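PDB 6DX2: RNA-dependent RNA polymerase from Dera Ghazi Khan orthonairovirus, which is the viral L protein, probably an RNA-directed RNA polymerase, whose N-terminal ovarian tumour (OTU) cysteine protease domain, the part crystallised, acts as a deubiquitinase. Local coordinates for residues Y45-S48 against F49-E53; E106-S109 against K110-I114. One frame throughout, in Å; residues are numbered along the deposited sequence.

Contact 1 of 2, residues Y45-S48 against F49-E53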
ATOM      1  N   TYR A  45       2.038   2.998   9.727  1.00 29.41           N
ATOM      2  CA  TYR A  45       2.743   4.273   9.913  1.00 30.74           C
ATOM      3  C   TYR A  45       2.862   4.988   8.586  1.00 29.47           C
ATOM      4  O   TYR A  45       2.713   6.217   8.510  1.00 30.77           O
ATOM      5  CB  TYR A  45       4.152   4.058  10.422  1.00 30.48           C
ATOM      6  CG  TYR A  45       4.283   3.498  11.835  1.00 33.05           C
ATOM      7  CD1 TYR A  45       3.194   3.537  12.744  1.00 31.38           C
ATOM      8  CD2 TYR A  45       5.432   2.801  12.187  1.00 31.56           C
ATOM      9  CE1 TYR A  45       3.332   2.975  14.060  1.00 33.89           C
ATOM     10  CE2 TYR A  45       5.549   2.210  13.436  1.00 32.82           C
ATOM     11  CZ  TYR A  45       4.506   2.299  14.357  1.00 34.19           C
ATOM     12  OH  TYR A  45       4.644   1.711  15.597  1.00 35.26           O
ATOM     13  N   SER A  46       3.195   4.225   7.538  1.00 28.20           N
ATOM     14  CA  SER A  46       3.484   4.828   6.250  1.00 29.44           C
ATOM     15  C   SER A  46       2.236   5.444   5.651  1.00 30.75           C
ATOM     16  O   SER A  46       2.288   6.579   5.124  1.00 28.06           O
ATOM     17  CB  SER A  46       4.081   3.780   5.328  1.00 28.90           C
ATOM     18  OG  SER A  46       5.383   3.425   5.755  1.00 31.18           O
ATOM     19  N   VAL A  47       1.130   4.695   5.673  1.00 29.55           N
ATOM     20  CA  VAL A  47      -0.135   5.218   5.159  1.00 28.13           C
ATOM     21  C   VAL A  47      -0.573   6.425   5.977  1.00 30.64           C
ATOM     22  O   VAL A  47      -0.969   7.457   5.416  1.00 30.27           O
ATOM     23  CB  VAL A  47      -1.197   4.113   5.178  1.00 29.97           C
ATOM     24  CG1 VAL A  47      -2.603   4.734   4.961  1.00 40.34           C
ATOM     25  CG2 VAL A  47      -0.817   3.146   4.087  1.00 30.34           C
ATOM     26  N   SER A  48      -0.418   6.353   7.320  1.00 28.97           N
ATOM     27  CA  SER A  48      -0.788   7.498   8.133  1.00 27.42           C
ATOM     28  C   SER A  48       0.077   8.715   7.759  1.00 33.65           C
ATOM     29  O   SER A  48      -0.419   9.841   7.666  1.00 30.32           O
ATOM     30  CB  SER A  48      -0.627   7.172   9.626  1.00 31.06           C
ATOM     31  OG  SER A  48      -1.043   8.249  10.461  1.00 34.03           O
ATOM     32  N   PHE A  49       1.379   8.500   7.556  1.00 28.11           N
ATOM     33  CA  PHE A  49       2.235   9.632   7.198  1.00 30.69           C
ATOM     34  C   PHE A  49       1.743  10.310   5.931  1.00 30.49           C
ATOM     35  O   PHE A  49       1.721  11.554   5.856  1.00 32.78           O
ATOM     36  CB  PHE A  49       3.688   9.193   6.991  1.00 31.87           C
ATOM     37  CG  PHE A  49       4.607  10.389   6.713  1.00 36.95           C
ATOM     38  CD1 PHE A  49       4.960  11.241   7.734  1.00 44.92           C
ATOM     39  CD2 PHE A  49       4.979  10.698   5.415  1.00 35.93           C
ATOM     40  CE1 PHE A  49       5.788  12.373   7.500  1.00 49.27           C
ATOM     41  CE2 PHE A  49       5.779  11.819   5.168  1.00 43.32           C
ATOM     42  CZ  PHE A  49       6.176  12.642   6.222  1.00 51.08           C
ATOM     43  N   LEU A  50       1.380   9.505   4.929  1.00 30.22           N
ATOM     44  CA  LEU A  50       0.971  10.066   3.643  1.00 30.75           C
ATOM     45  C   LEU A  50      -0.393  10.727   3.708  1.00 32.34           C
ATOM     46  O   LEU A  50      -0.635  11.690   2.954  1.00 36.56           O
ATOM     47  CB  LEU A  50       1.001   8.995   2.576  1.00 28.41           C
ATOM     48  CG  LEU A  50       2.435   8.553   2.244  1.00 28.49           C
ATOM     49  CD1 LEU A  50       2.390   7.375   1.332  1.00 31.48           C
ATOM     50  CD2 LEU A  50       3.266   9.693   1.566  1.00 33.58           C
ATOM     51  N   LEU A  51      -1.296  10.250   4.565  1.00 31.91           N
ATOM     52  CA  LEU A  51      -2.619  10.880   4.640  1.00 35.72           C
ATOM     53  C   LEU A  51      -2.644  12.092   5.565  1.00 39.62           C
ATOM     54  O   LEU A  51      -3.332  13.074   5.262  1.00 41.10           O
ATOM     55  CB  LEU A  51      -3.664   9.888   5.109  1.00 33.42           C
ATOM     56  CG  LEU A  51      -3.840   8.696   4.210  1.00 31.26           C
ATOM     57  CD1 LEU A  51      -4.787   7.701   4.892  1.00 33.86           C
ATOM     58  CD2 LEU A  51      -4.465   9.128   2.816  1.00 33.32           C
ATOM     59  N   PHE A  52      -1.879  12.078   6.665  1.00 38.15           N
ATOM     60  CA  PHE A  52      -1.988  13.072   7.718  1.00 38.42           C
ATOM     61  C   PHE A  52      -0.703  13.834   8.021  1.00 37.70           C
ATOM     62  O   PHE A  52      -0.744  14.734   8.864  1.00 41.98           O
ATOM     63  CB  PHE A  52      -2.452  12.409   9.040  1.00 41.79           C
ATOM     64  CG  PHE A  52      -3.793  11.708   8.919  1.00 39.10           C
ATOM     65  CD1 PHE A  52      -4.969  12.429   8.990  1.00 50.16           C
ATOM     66  CD2 PHE A  52      -3.873  10.347   8.704  1.00 34.60           C
ATOM     67  CE1 PHE A  52      -6.207  11.773   8.832  1.00 45.19           C
ATOM     68  CE2 PHE A  52      -5.125   9.686   8.571  1.00 37.67           C
ATOM     69  CZ  PHE A  52      -6.255  10.403   8.623  1.00 40.31           C
ATOM     70  N   GLU A  53       0.434  13.475   7.412  1.00 38.21           N
ATOM     71  CA  GLU A  53       1.748  14.029   7.755  1.00 40.34           C
ATOM     72  C   GLU A  53       2.057  13.801   9.221  1.00 46.73           C
ATOM     73  O   GLU A  53       2.714  14.609   9.880  1.00 45.56           O
ATOM     74  CB  GLU A  53       1.857  15.522   7.388  1.00 49.27           C
ATOM     75  CG  GLU A  53       1.697  15.798   5.890  1.00 60.61           C
ATOM     76  CD  GLU A  53       2.946  15.463   5.030  1.00 74.19           C
ATOM     77  OE1 GLU A  53       2.760  15.195   3.822  1.00 78.91           O
ATOM     78  OE2 GLU A  53       4.099  15.482   5.523  1.00 77.28           O
TER
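F52 meets S48 with the edge of its ring: CD2 lies 3.6 Å from S48 O, which sits near the ring plane, and 3.9 Å from S48 OG, while neither ring face carries any of the contact between the two segments. With CG beside its own backbone N (chi1 -59°), F52 folds its ring back along S48. The F49 ring leads away instead, with CG on the side remote from the backbone N (chi1 -176°), and what it leaves at the contact is CB, 3.5 Å from Y45 O. The Y45 ring also leaves segment 49-53, to pack edge-to-face with W58, and its OH is hydrogen-bonded to D39 and N41.

On another side of the helix V47 and L51, one turn apart, run side by side in the same direction, CG1 reaching CD1 at 3.7 Å. L51 N also donates to V47 O (2.9 Å), nearly in line with the carbonyl bond. S48 O accepts F52 N at 2.9 Å and, more weakly, L51 N. One residue later E53 adopts a positive phi, although its N still bonds F49 O (2.8 Å).

These turns end helix 42-52, which starts at C42; in OTU proteases this helix carries the nucleophilic cysteine at its N-terminal end. S48 OG bonds S54 O beyond the helix and takes a weak bond from E57 N, so a buried hydroxyl has its polar partners in the chain that follows, while the contact itself rests on backbone bonds and one apolar pair.

Contact 2 of 2, residues E106-S109 against K110-I114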
ATOM      1  N   GLU A 106      -5.068  -3.422  -0.876  1.00 28.67           N
ATOM      2  CA  GLU A 106      -6.296  -3.622  -1.648  1.00 29.54           C
ATOM      3  C   GLU A 106      -7.499  -3.085  -0.880  1.00 32.57           C
ATOM      4  O   GLU A 106      -8.309  -2.329  -1.427  1.00 32.44           O
ATOM      5  CB  GLU A 106      -6.465  -5.096  -1.969  1.00 32.56           C
ATOM      6  CG  GLU A 106      -7.840  -5.432  -2.581  1.00 37.46           C
ATOM      7  CD  GLU A 106      -7.871  -6.855  -3.061  1.00 47.93           C
ATOM      8  OE1 GLU A 106      -7.843  -7.702  -2.172  1.00 40.96           O
ATOM      9  OE2 GLU A 106      -7.968  -7.113  -4.296  1.00 55.38           O
ATOM     10  N   ILE A 107      -7.596  -3.423   0.407  1.00 29.53           N
ATOM     11  CA  ILE A 107      -8.759  -2.997   1.203  1.00 29.98           C
ATOM     12  C   ILE A 107      -8.767  -1.486   1.385  1.00 29.91           C
ATOM     13  O   ILE A 107      -9.798  -0.815   1.192  1.00 31.52           O
ATOM     14  CB  ILE A 107      -8.791  -3.713   2.561  1.00 30.68           C
ATOM     15  CG1 ILE A 107      -9.072  -5.201   2.385  1.00 29.37           C
ATOM     16  CG2 ILE A 107      -9.901  -3.134   3.429  1.00 32.10           C
ATOM     17  CD1 ILE A 107      -8.929  -6.068   3.743  1.00 31.51           C
ATOM     18  N   LEU A 108      -7.622  -0.914   1.774  1.00 31.13           N
ATOM     19  CA  LEU A 108      -7.609   0.528   2.031  1.00 30.09           C
ATOM     20  C   LEU A 108      -7.922   1.333   0.780  1.00 30.83           C
ATOM     21  O   LEU A 108      -8.538   2.393   0.859  1.00 31.60           O
ATOM     22  CB  LEU A 108      -6.225   0.958   2.578  1.00 34.46           C
ATOM     23  CG  LEU A 108      -6.289   2.231   3.393  1.00 37.71           C
ATOM     24  CD1 LEU A 108      -7.255   2.292   4.488  1.00 37.36           C
ATOM     25  CD2 LEU A 108      -4.854   2.412   3.987  1.00 44.21           C
ATOM     26  N   SER A 109      -7.423   0.904  -0.374  1.00 27.74           N
ATOM     27  CA  SER A 109      -7.750   1.627  -1.606  1.00 31.36           C
ATOM     28  C   SER A 109      -9.256   1.693  -1.824  1.00 34.24           C
ATOM     29  O   SER A 109      -9.805   2.765  -2.168  1.00 34.02           O
ATOM     30  CB  SER A 109      -7.069   0.954  -2.780  1.00 35.27           C
ATOM     31  OG  SER A 109      -7.638  -0.284  -3.121  1.00 45.33           O
ATOM     32  N   LYS A 110      -9.953   0.570  -1.596  1.00 31.29           N
ATOM     33  CA  LYS A 110     -11.402   0.612  -1.694  1.00 34.19           C
ATOM     34  C   LYS A 110     -12.021   1.386  -0.523  1.00 35.16           C
ATOM     35  O   LYS A 110     -12.974   2.146  -0.713  1.00 36.65           O
ATOM     36  CB  LYS A 110     -11.962  -0.815  -1.748  1.00 36.19           C
ATOM     37  CG  LYS A 110     -11.444  -1.634  -2.945  1.00 36.90           C
ATOM     38  CD  LYS A 110     -11.675  -3.138  -2.832  1.00 41.85           C
ATOM     39  CE  LYS A 110     -11.064  -3.855  -4.080  1.00 42.90           C
ATOM     40  NZ  LYS A 110     -11.644  -5.228  -4.288  1.00 53.29           N
ATOM     41  N   ALA A 111     -11.497   1.212   0.696  1.00 31.17           N
ATOM     42  CA  ALA A 111     -12.208   1.779   1.837  1.00 34.09           C
ATOM     43  C   ALA A 111     -12.166   3.299   1.832  1.00 32.03           C
ATOM     44  O   ALA A 111     -13.087   3.952   2.342  1.00 34.02           O
ATOM     45  CB  ALA A 111     -11.627   1.215   3.134  1.00 34.56           C
ATOM     46  N   LEU A 112     -11.071   3.885   1.315  1.00 31.59           N
ATOM     47  CA  LEU A 112     -10.906   5.323   1.322  1.00 29.16           C
ATOM     48  C   LEU A 112     -11.011   5.938  -0.060  1.00 35.78           C
ATOM     49  O   LEU A 112     -10.889   7.168  -0.175  1.00 33.49           O
ATOM     50  CB  LEU A 112      -9.525   5.679   1.953  1.00 30.96           C
ATOM     51  CG  LEU A 112      -9.436   5.382   3.434  1.00 32.52           C
ATOM     52  CD1 LEU A 112      -8.045   5.859   3.923  1.00 34.36           C
ATOM     53  CD2 LEU A 112     -10.550   6.066   4.237  1.00 37.82           C
ATOM     54  N   ASN A 113     -11.272   5.141  -1.100  1.00 33.47           N
ATOM     55  CA  ASN A 113     -11.364   5.692  -2.462  1.00 36.95           C
ATOM     56  C   ASN A 113     -10.081   6.420  -2.808  1.00 43.29           C
ATOM     57  O   ASN A 113     -10.059   7.583  -3.247  1.00 40.76           O
ATOM     58  CB  ASN A 113     -12.579   6.607  -2.620  1.00 35.33           C
ATOM     59  CG  ASN A 113     -13.823   5.811  -2.757  1.00 38.85           C
ATOM     60  OD1 ASN A 113     -14.479   5.478  -1.757  1.00 48.67           O
ATOM     61  ND2 ASN A 113     -14.117   5.417  -3.989  1.00 42.96           N
ATOM     62  N   ILE A 114      -8.987   5.728  -2.562  1.00 33.74           N
ATOM     63  CA  ILE A 114      -7.683   6.237  -2.904  1.00 36.06           C
ATOM     64  C   ILE A 114      -6.977   5.130  -3.676  1.00 34.56           C
ATOM     65  O   ILE A 114      -7.431   3.987  -3.758  1.00 35.19           O
ATOM     66  CB  ILE A 114      -6.857   6.676  -1.667  1.00 35.75           C
ATOM     67  CG1 ILE A 114      -6.665   5.498  -0.740  1.00 33.90           C
ATOM     68  CG2 ILE A 114      -7.558   7.845  -0.932  1.00 39.72           C
ATOM     69  CD1 ILE A 114      -5.913   5.768   0.618  1.00 39.28           C
TER
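K110 lies back along E106, one turn earlier in the helix, and its side chain touches that residue over most of its length. CB starts 3.7 Å from I107 O. CG then passes E106 O at 3.6 Å, CD stays near the same oxygen, and CE reaches E106 CG at 3.9 Å, the two extended chains running side by side in the same direction. At the tip, NZ is 4.1 Å from E106 OE2, too far for a salt bridge, though the opposite charges probably attract. Each polar end has its own partner elsewhere: NZ donates to Q75 O, and E106 OE1 accepts Q78 N.

The carbonyl beneath the lysine chain is itself in use. S109 OG donates to E106 O at 2.7 Å from 33° out of the carbonyl plane, and K110 N adds a weak bond to the same oxygen. S109 can make this bond because its hydroxyl stands between its backbone N and carbonyl carbon (chi1 72°), pointing back down the helix.

Helix 102-112 of the OTU domain then stops in a Schellman motif. N113 turns to positive phi (57°), and I114 N bonds S109 O at 3.1 Å, in the carbonyl plane on a lone pair; the companion bond from N113 N to K110 O is long and weak at 3.5 Å. The reversal brings I114 CG1 back over S109 CA and L108 O.

L108 and L112 point the same way on a further side of the helix, CD1 against CD1 at 3.7 Å, where L108 also packs on I65 of helix 58-71.

How the contacts relate
From the N terminus, the chain runs through strands 12-13, 18-21 and 31-33 before helix 42-52, whose last turns make contact 1, then passes through helices 58-71, 77-82 and 86-93 before helix 102-112 ends in contact 2 and leads into strand 116-121. Both contacts are local, each within its own helix end, so neither closes a long loop, and the two follow in series without nesting or crossing. In space they meet: V47 CG1 packs on L108 CD2 at 3.4 Å, and L51 CD1 on L112 CD1 at 3.9 Å. V47 and L51 thus join helix 42-52 to helix 102-112, while S46 and L50 also reach strands 142-147 and 150-156 of the sheet.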